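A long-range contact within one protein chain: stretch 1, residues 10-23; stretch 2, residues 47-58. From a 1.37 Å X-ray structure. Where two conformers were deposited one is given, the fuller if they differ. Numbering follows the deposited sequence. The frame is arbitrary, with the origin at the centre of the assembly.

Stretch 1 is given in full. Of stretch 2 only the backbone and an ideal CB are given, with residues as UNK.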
ATOM      1  N   ASN A  10      23.900  -3.258  -4.211  1.00 18.82           N
ATOM      2  CA  ASN A  10      24.348  -3.540  -2.855  1.00 18.68           C
ATOM      3  C   ASN A  10      24.009  -4.912  -2.327  1.00 14.65           C
ATOM      4  O   ASN A  10      24.145  -5.161  -1.129  1.00 16.04           O
ATOM      5  CB  ASN A  10      23.747  -2.514  -1.887  1.00 23.31           C
ATOM      6  CG  ASN A  10      24.242  -1.108  -2.128  1.00 60.13           C
ATOM      7  OD1 ASN A  10      25.282  -0.901  -2.743  1.00 44.05           O
ATOM      8  ND2 ASN A  10      23.499  -0.128  -1.622  1.00 56.31           N
ATOM      9  N   TRP A  11      23.571  -5.811  -3.206  1.00 14.53           N
ATOM     10  CA  TRP A  11      23.220  -7.157  -2.778  1.00 13.76           C
ATOM     11  C   TRP A  11      24.280  -7.791  -1.879  1.00 15.68           C
ATOM     12  O   TRP A  11      23.955  -8.360  -0.842  1.00 17.54           O
ATOM     13  CB  TRP A  11      22.921  -8.090  -3.978  1.00 15.08           C
ATOM     14  CG  TRP A  11      22.690  -9.474  -3.483  1.00 13.19           C
ATOM     15  CD1 TRP A  11      23.552 -10.528  -3.556  1.00 16.36           C
ATOM     16  CD2 TRP A  11      21.546  -9.944  -2.762  1.00 11.54           C
ATOM     17  NE1 TRP A  11      23.017 -11.619  -2.931  1.00 15.82           N
ATOM     18  CE2 TRP A  11      21.785 -11.289  -2.431  1.00 12.05           C
ATOM     19  CE3 TRP A  11      20.342  -9.355  -2.370  1.00 11.79           C
ATOM     20  CZ2 TRP A  11      20.858 -12.054  -1.727  1.00 14.33           C
ATOM     21  CZ3 TRP A  11      19.437 -10.108  -1.668  1.00 13.33           C
ATOM     22  CH2 TRP A  11      19.695 -11.449  -1.356  1.00 13.57           C
ATOM     23  N   SER A  12      25.538  -7.688  -2.268  1.00 18.13           N
ATOM     24  CA  SER A  12      26.591  -8.352  -1.511  1.00 20.90           C
ATOM     25  C   SER A  12      26.664  -7.827  -0.076  1.00 20.31           C
ATOM     26  O   SER A  12      26.989  -8.582   0.838  1.00 21.45           O
ATOM     27  CB  SER A  12      27.960  -8.248  -2.201  1.00 25.34           C
ATOM     28  OG  SER A  12      28.438  -6.918  -2.218  1.00 31.64           O
ATOM     29  N   LYS A  13      26.346  -6.549   0.115  1.00 18.18           N
ATOM     30  CA  LYS A  13      26.305  -5.957   1.448  1.00 20.08           C
ATOM     31  C   LYS A  13      25.140  -6.520   2.269  1.00 16.76           C
ATOM     32  O   LYS A  13      25.331  -6.889   3.428  1.00 17.33           O
ATOM     33  CB  LYS A  13      26.183  -4.432   1.353  1.00 23.15           C
ATOM     34  CG  LYS A  13      25.873  -3.717   2.674  1.00 39.95           C
ATOM     35  CD  LYS A  13      25.492  -2.259   2.434  1.00 62.50           C
ATOM     36  CE  LYS A  13      24.752  -1.672   3.626  1.00 57.51           C
ATOM     37  NZ  LYS A  13      24.328  -0.267   3.378  1.00 58.62           N
ATOM     38  N   TYR A  14      23.938  -6.571   1.693  1.00 13.27           N
ATOM     39  CA  TYR A  14      22.799  -7.108   2.441  1.00 13.52           C
ATOM     40  C   TYR A  14      23.079  -8.548   2.838  1.00 15.71           C
ATOM     41  O   TYR A  14      22.809  -8.970   3.962  1.00 14.71           O
ATOM     42  CB  TYR A  14      21.496  -7.048   1.635  1.00 13.73           C
ATOM     43  CG  TYR A  14      21.220  -5.699   1.015  1.00 13.31           C
ATOM     44  CD1 TYR A  14      21.283  -4.546   1.772  1.00 15.21           C
ATOM     45  CD2 TYR A  14      20.920  -5.586  -0.341  1.00 13.09           C
ATOM     46  CE1 TYR A  14      21.060  -3.325   1.202  1.00 15.87           C
ATOM     47  CE2 TYR A  14      20.692  -4.373  -0.923  1.00 13.45           C
ATOM     48  CZ  TYR A  14      20.758  -3.241  -0.145  1.00 16.66           C
ATOM     49  OH  TYR A  14      20.518  -2.005  -0.694  1.00 19.09           O
ATOM     50  N   GLN A  15      23.635  -9.304   1.897  1.00 16.36           N
ATOM     51  CA  GLN A  15      23.926 -10.705   2.119  1.00 17.47           C
ATOM     52  C   GLN A  15      24.991 -10.909   3.206  1.00 18.33           C
ATOM     53  O   GLN A  15      24.846 -11.790   4.054  1.00 20.63           O
ATOM     54  CB  GLN A  15      24.330 -11.365   0.794  1.00 17.15           C
ATOM     55  CG  GLN A  15      24.684 -12.842   0.890  1.00 21.44           C
ATOM     56  CD  GLN A  15      23.478 -13.716   1.141  1.00 21.89           C
ATOM     57  OE1 GLN A  15      22.893 -14.272   0.207  1.00 22.05           O
ATOM     58  NE2 GLN A  15      23.097 -13.847   2.402  1.00 21.37           N
ATOM     59  N   SER A  16      26.059 -10.112   3.189  0.58 18.63           N
ATOM     60  CA  SER A  16      27.134 -10.284   4.164  0.58 20.07           C
ATOM     61  C   SER A  16      26.762  -9.735   5.542  0.58 18.77           C
ATOM     62  O   SER A  16      27.186 -10.275   6.562  0.58 24.61           O
ATOM     63  CB  SER A  16      28.443  -9.656   3.666  0.58 21.23           C
ATOM     64  OG  SER A  16      28.302  -8.268   3.434  0.58 27.82           O
ATOM     65  N   ASN A  17      25.958  -8.676   5.566  1.00 18.72           N
ATOM     66  CA  ASN A  17      25.476  -8.119   6.828  1.00 16.75           C
ATOM     67  C   ASN A  17      24.303  -8.925   7.385  1.00 15.88           C
ATOM     68  O   ASN A  17      23.931  -8.751   8.544  1.00 17.84           O
ATOM     69  CB  ASN A  17      24.973  -6.690   6.633  1.00 20.23           C
ATOM     70  CG  ASN A  17      26.081  -5.689   6.462  1.00 27.11           C
ATOM     71  OD1 ASN A  17      27.236  -5.958   6.760  1.00 32.54           O
ATOM     72  ND2 ASN A  17      25.717  -4.497   5.999  1.00 29.44           N
ATOM     73  N   LYS A  18      23.733  -9.784   6.552  1.00 15.01           N
ATOM     74  CA  LYS A  18      22.532 -10.554   6.893  1.00 15.22           C
ATOM     75  C   LYS A  18      21.389  -9.663   7.353  1.00 16.33           C
ATOM     76  O   LYS A  18      20.624 -10.023   8.244  1.00 16.16           O
ATOM     77  CB  LYS A  18      22.860 -11.597   7.958  1.00 16.99           C
ATOM     78  CG  LYS A  18      23.933 -12.581   7.508  1.00 21.79           C
ATOM     79  CD  LYS A  18      24.388 -13.441   8.667  1.00 35.89           C
ATOM     80  CE  LYS A  18      25.490 -14.403   8.246  1.00 84.70           C
ATOM     81  NZ  LYS A  18      25.016 -15.371   7.217  1.00 76.54           N
ATOM     82  N   SER A  19      21.266  -8.510   6.711  1.00 13.22           N
ATOM     83  CA  SER A  19      20.293  -7.510   7.120  1.00 13.73           C
ATOM     84  C   SER A  19      19.892  -6.630   5.955  1.00 12.87           C
ATOM     85  O   SER A  19      20.721  -6.309   5.095  1.00 13.85           O
ATOM     86  CB  SER A  19      20.889  -6.639   8.216  1.00 16.00           C
ATOM     87  OG  SER A  19      19.944  -5.701   8.674  1.00 20.17           O
ATOM     88  N   ILE A  20      18.623  -6.237   5.933  1.00 10.59           N
ATOM     89  CA  ILE A  20      18.132  -5.267   4.974  1.00 11.38           C
ATOM     90  C   ILE A  20      17.090  -4.417   5.700  1.00  9.76           C
ATOM     91  O   ILE A  20      16.357  -4.944   6.554  1.00 12.10           O
ATOM     92  CB  ILE A  20      17.565  -5.954   3.705  1.00 10.82           C
ATOM     93  CG1 ILE A  20      17.322  -4.914   2.624  1.00 13.56           C
ATOM     94  CG2 ILE A  20      16.321  -6.768   4.047  1.00 11.15           C
ATOM     95  CD1 ILE A  20      17.163  -5.480   1.239  1.00 13.19           C
ATOM     96  N   THR A  21      17.016  -3.132   5.364  1.00 10.23           N
ATOM     97  CA  THR A  21      16.062  -2.231   6.004  1.00 11.21           C
ATOM     98  C   THR A  21      14.893  -1.958   5.073  1.00 10.44           C
ATOM     99  O   THR A  21      15.070  -1.571   3.919  1.00 10.57           O
ATOM    100  CB  THR A  21      16.739  -0.929   6.435  1.00 10.42           C
ATOM    101  OG1 THR A  21      17.738  -1.247   7.398  1.00 13.46           O
ATOM    102  CG2 THR A  21      15.746   0.059   7.036  1.00  9.88           C
ATOM    103  N   ILE A  22      13.688  -2.172   5.584  1.00  9.76           N
ATOM    104  CA  ILE A  22      12.480  -2.020   4.799  1.00  8.64           C
ATOM    105  C   ILE A  22      11.577  -0.968   5.429  1.00  8.82           C
ATOM    106  O   ILE A  22      11.234  -1.053   6.603  1.00  9.51           O
ATOM    107  CB  ILE A  22      11.743  -3.359   4.661  1.00  9.35           C
ATOM    108  CG1 ILE A  22      12.693  -4.414   4.058  1.00 10.66           C
ATOM    109  CG2 ILE A  22      10.495  -3.189   3.811  1.00  9.98           C
ATOM    110  CD1 ILE A  22      12.010  -5.734   3.723  1.00 10.45           C
ATOM    111  N   GLY A  23      11.199   0.009   4.620  1.00  8.55           N
ATOM    112  CA  GLY A  23      10.341   1.080   5.069  1.00  8.21           C
ATOM    113  C   GLY A  23       8.879   0.813   4.762  1.00  7.95           C
ATOM    114  O   GLY A  23       8.527   0.204   3.763  1.00  8.96           O
ATOM    115  N   UNK A  47       5.409 -11.830   4.251  1.00  8.90           N
ATOM    116  CA  UNK A  47       5.958 -12.157   2.939  1.00  8.79           C
ATOM    117  C   UNK A  47       7.431 -11.753   2.845  1.00  8.09           C
ATOM    118  O   UNK A  47       8.265 -12.555   2.401  1.00  9.17           O
ATOM    119  CB  UNK A  47       5.149 -11.467   1.838  1.00  8.79           C
ATOM    120  N   UNK A  48       7.783 -10.552   3.282  1.00  7.99           N
ATOM    121  CA  UNK A  48       9.172 -10.106   3.233  1.00  8.03           C
ATOM    122  C   UNK A  48      10.046 -10.953   4.147  1.00  8.23           C
ATOM    123  O   UNK A  48      11.178 -11.277   3.820  1.00  9.42           O
ATOM    124  CB  UNK A  48       9.275  -8.630   3.624  1.00  8.03           C
ATOM    125  N   UNK A  49       9.537 -11.303   5.316  1.00  8.40           N
ATOM    126  CA  UNK A  49      10.283 -12.178   6.230  1.00  9.08           C
ATOM    127  C   UNK A  49      10.606 -13.501   5.529  1.00 10.63           C
ATOM    128  O   UNK A  49      11.749 -13.983   5.560  1.00 11.10           O
ATOM    129  CB  UNK A  49       9.487 -12.431   7.512  1.00  9.08           C
ATOM    130  N   UNK A  50       9.610 -14.089   4.877  1.00  9.81           N
ATOM    131  CA  UNK A  50       9.789 -15.361   4.182  1.00  9.90           C
ATOM    132  C   UNK A  50      10.734 -15.233   2.986  1.00  9.88           C
ATOM    133  O   UNK A  50      11.529 -16.130   2.717  1.00 11.84           O
ATOM    134  CB  UNK A  50       8.434 -15.898   3.717  1.00  9.90           C
ATOM    135  N   UNK A  51      10.663 -14.120   2.268  1.00  9.62           N
ATOM    136  CA  UNK A  51      11.597 -13.883   1.161  1.00  9.31           C
ATOM    137  C   UNK A  51      13.033 -13.839   1.660  1.00 10.12           C
ATOM    138  O   UNK A  51      13.914 -14.522   1.137  1.00 11.28           O
ATOM    139  CB  UNK A  51      11.255 -12.578   0.439  1.00  9.31           C
ATOM    140  N   UNK A  52      13.280 -13.029   2.686  1.00  9.60           N
ATOM    141  CA  UNK A  52      14.652 -12.844   3.129  1.00 10.82           C
ATOM    142  C   UNK A  52      15.183 -14.035   3.919  1.00 11.84           C
ATOM    143  O   UNK A  52      16.388 -14.271   3.928  1.00 12.86           O
ATOM    144  CB  UNK A  52      14.754 -11.576   3.979  1.00 10.82           C
ATOM    145  N   UNK A  53      14.291 -14.837   4.490  1.00 11.22           N
ATOM    146  CA  UNK A  53      14.658 -16.115   5.096  1.00 14.02           C
ATOM    147  C   UNK A  53      15.372 -17.025   4.099  1.00 11.88           C
ATOM    148  O   UNK A  53      16.249 -17.797   4.488  1.00 16.41           O
ATOM    149  CB  UNK A  53      13.413 -16.816   5.644  1.00 14.02           C
ATOM    150  N   UNK A  54      14.988 -16.960   2.827  0.59 12.62           N
ATOM    151  CA  UNK A  54      15.613 -17.807   1.807  0.59 12.25           C
ATOM    152  C   UNK A  54      17.112 -17.514   1.683  0.59 12.59           C
ATOM    153  O   UNK A  54      17.855 -18.354   1.174  0.59 13.14           O
ATOM    154  CB  UNK A  54      14.926 -17.602   0.455  0.59 12.25           C
ATOM    155  N   UNK A  55      17.549 -16.333   2.130  1.00 13.18           N
ATOM    156  CA  UNK A  55      18.937 -15.888   1.995  1.00 14.45           C
ATOM    157  C   UNK A  55      19.633 -15.708   3.340  1.00 15.57           C
ATOM    158  O   UNK A  55      20.758 -15.210   3.401  1.00 16.32           O
ATOM    159  CB  UNK A  55      18.987 -14.572   1.216  1.00 14.45           C
ATOM    160  N   UNK A  56      18.958 -16.094   4.416  1.00 16.26           N
ATOM    161  CA  UNK A  56      19.504 -15.939   5.749  1.00 17.06           C
ATOM    162  C   UNK A  56      19.581 -14.498   6.224  1.00 16.93           C
ATOM    163  O   UNK A  56      20.354 -14.178   7.121  1.00 19.60           O
ATOM    164  CB  UNK A  56      20.901 -16.562   5.800  1.00 17.06           C
ATOM    165  N   UNK A  57      18.760 -13.630   5.632  1.00 13.80           N
ATOM    166  CA  UNK A  57      18.745 -12.200   5.924  1.00 15.03           C
ATOM    167  C   UNK A  57      17.578 -11.856   6.844  1.00 13.97           C
ATOM    168  O   UNK A  57      16.455 -12.298   6.612  1.00 15.82           O
ATOM    169  CB  UNK A  57      18.660 -11.388   4.630  1.00 15.03           C
ATOM    170  N   UNK A  58      17.875 -11.082   7.884  1.00 14.14           N
ATOM    171  CA  UNK A  58      16.887 -10.582   8.834  1.00 14.48           C
ATOM    172  C   UNK A  58      16.450  -9.184   8.391  1.00 13.82           C
ATOM    173  O   UNK A  58      17.277  -8.352   8.017  1.00 14.69           O
ATOM    174  CB  UNK A  58      17.451 -10.557  10.256  1.00 14.48           C
TER

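Position 47 lies in the helix, and nothing of stretch 1 comes within 5.5 Å of its CB. Stretch 1 sets no preference here. The residue is L47.

At position 48 the CB points toward stretch 1. The ideal CB is already 4.0 Å from I22 CD1, so a small apolar side chain suits, and little more is needed to make contact. The residue is A48, whose CB touches I22 CD1 at 4.0 Å.

Position 49 points away from stretch 1, and many side chains would do; it is T49. Positions 50 and 51 are out of reach and equally undetermined from this side. They are A50 and V51.

Position 52 points toward stretch 1. Its ideal CB is 5.1 Å from I20 CG2, and the side chains of I20, I22 and W11 leave an apolar space in front of it. A large apolar group is expected: leucine, methionine or an aromatic. The residue is F52, with chi1 in the m well. I20 CG2 sits over one face of the ring, 3.9 Å from its centroid and almost on the ring normal, a CH-pi contact. I20 CD1 approaches F52 CZ at 3.9 Å, and I22 CD1 approaches F52 CE2 at 4.0 Å. W11 meets the ring at its edge.

Positions 53 and 54 are out of reach of stretch 1. Position 53 opens a type I turn that runs to 56. Polar side chains would be as acceptable as others; the residues are E53 and K54.

Position 55 points toward stretch 1. Its ideal CB is 4.1 Å from W11 CH2 and 4.0 Å from Q15 OE1. A flat or apolar side chain could pack against the indole, and an aromatic would offer it a face. The residue is Y55. The edge of W11 points at the face of Y55, with the planes at 83° and W11 CH2 3.7 Å from Y55 CG. The backbone also contributes: Q15 NE2 donates a hydrogen bond to Y55 O at 2.9 Å.

Position 56 ends the turn with phi 70° and psi 23°. Positive phi favours glycine, though asparagine can also adopt it. The residue is G56. A water bridges its carbonyl to the lysine, 2.9 Å from G56 O and 3.0 Å from K18 NZ.

Position 57 has its CB sideways to stretch 1, 4.2 Å from K18 C, beside W11, Y14 and I20. A branched or long apolar side chain could use this surface. The residue is I57. I57 CD1 reaches W11 CH2 at 3.8 Å, while I57 CG2 meets I20 CG2 at 3.8 Å.

Position 58 has extended backbone angles and pairs with S19 in a parallel bridge, its side chain on the same sheet face as that of S19. Beta-branched residues suit such a strand. The residue is T58. T58 N donates to K18 O at 3.0 Å, and I20 N donates to T58 O at 3.3 Å, so the backbone bonds flank S19.

Stretch 2 (47-58) LATAVFEKYGIT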
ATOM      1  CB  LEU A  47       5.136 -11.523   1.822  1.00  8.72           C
ATOM      2  CG  LEU A  47       5.603 -11.855   0.400  1.00 11.48           C
ATOM      3  CD1 LEU A  47       5.526 -13.331   0.120  1.00 12.79           C
ATOM      4  CD2 LEU A  47       4.760 -11.077  -0.611  1.00 11.53           C
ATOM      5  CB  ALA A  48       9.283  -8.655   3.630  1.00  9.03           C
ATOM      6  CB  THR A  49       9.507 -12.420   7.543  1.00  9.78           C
ATOM      7  OG1 THR A  49       9.317 -11.172   8.205  1.00 11.60           O
ATOM      8  CG2 THR A  49      10.231 -13.347   8.467  1.00 11.97           C
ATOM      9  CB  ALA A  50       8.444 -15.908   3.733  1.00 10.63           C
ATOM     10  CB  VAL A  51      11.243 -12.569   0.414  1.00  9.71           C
ATOM     11  CG1 VAL A  51      12.435 -12.027  -0.397  1.00 10.03           C
ATOM     12  CG2 VAL A  51      10.006 -12.789  -0.469  1.00 10.06           C
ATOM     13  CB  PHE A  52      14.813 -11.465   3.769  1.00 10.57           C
ATOM     14  CG  PHE A  52      14.802 -10.390   2.726  1.00  8.91           C
ATOM     15  CD1 PHE A  52      15.851 -10.305   1.808  1.00 10.90           C
ATOM     16  CD2 PHE A  52      13.729  -9.543   2.591  1.00  9.37           C
ATOM     17  CE1 PHE A  52      15.829  -9.348   0.794  1.00 10.63           C
ATOM     18  CE2 PHE A  52      13.691  -8.617   1.581  1.00 10.07           C
ATOM     19  CZ  PHE A  52      14.725  -8.515   0.675  1.00 10.31           C
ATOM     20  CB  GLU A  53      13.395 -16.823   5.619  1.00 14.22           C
ATOM     21  CG  GLU A  53      13.617 -18.069   6.453  1.00 18.64           C
ATOM     22  CD  GLU A  53      13.850 -19.372   5.664  1.00 36.34           C
ATOM     23  OE1 GLU A  53      13.515 -19.508   4.457  1.00 17.84           O
ATOM     24  OE2 GLU A  53      14.365 -20.311   6.299  1.00 21.27           O
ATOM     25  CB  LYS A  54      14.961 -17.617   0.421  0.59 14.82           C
ATOM     26  CG  LYS A  54      13.476 -18.003   0.275  0.59 12.31           C
ATOM     27  CD  LYS A  54      13.217 -19.503   0.332  0.59 12.68           C
ATOM     28  CE  LYS A  54      11.733 -19.821   0.160  0.59 13.35           C
ATOM     29  NZ  LYS A  54      11.462 -21.280   0.089  0.59 17.87           N
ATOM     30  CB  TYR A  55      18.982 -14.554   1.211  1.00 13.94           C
ATOM     31  CG  TYR A  55      18.272 -14.661  -0.117  1.00 12.92           C
ATOM     32  CD1 TYR A  55      18.813 -15.414  -1.142  1.00 13.18           C
ATOM     33  CD2 TYR A  55      17.048 -14.050  -0.327  1.00 11.30           C
ATOM     34  CE1 TYR A  55      18.156 -15.552  -2.355  1.00 12.06           C
ATOM     35  CE2 TYR A  55      16.372 -14.174  -1.527  1.00 11.88           C
ATOM     36  CZ  TYR A  55      16.937 -14.932  -2.541  1.00 11.39           C
ATOM     37  OH  TYR A  55      16.321 -15.099  -3.757  1.00 13.51           O
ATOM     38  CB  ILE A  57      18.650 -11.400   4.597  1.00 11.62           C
ATOM     39  CG1 ILE A  57      19.972 -11.526   3.834  1.00 14.85           C
ATOM     40  CG2 ILE A  57      18.307  -9.946   4.850  1.00 12.96           C
ATOM     41  CD1 ILE A  57      19.939 -10.992   2.394  1.00 15.69           C
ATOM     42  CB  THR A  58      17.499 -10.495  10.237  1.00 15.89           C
ATOM     43  OG1 THR A  58      17.834 -11.818  10.685  1.00 21.06           O
ATOM     44  CG2 THR A  58      16.553  -9.876  11.234  1.00 19.93           C
TER
HETATM   45  O   HOH W   1      22.218 -16.138   8.118  1.00 34.75           O
HETATM   46  O   HOH W   2      18.280  -6.856  10.497  1.00 26.08           O
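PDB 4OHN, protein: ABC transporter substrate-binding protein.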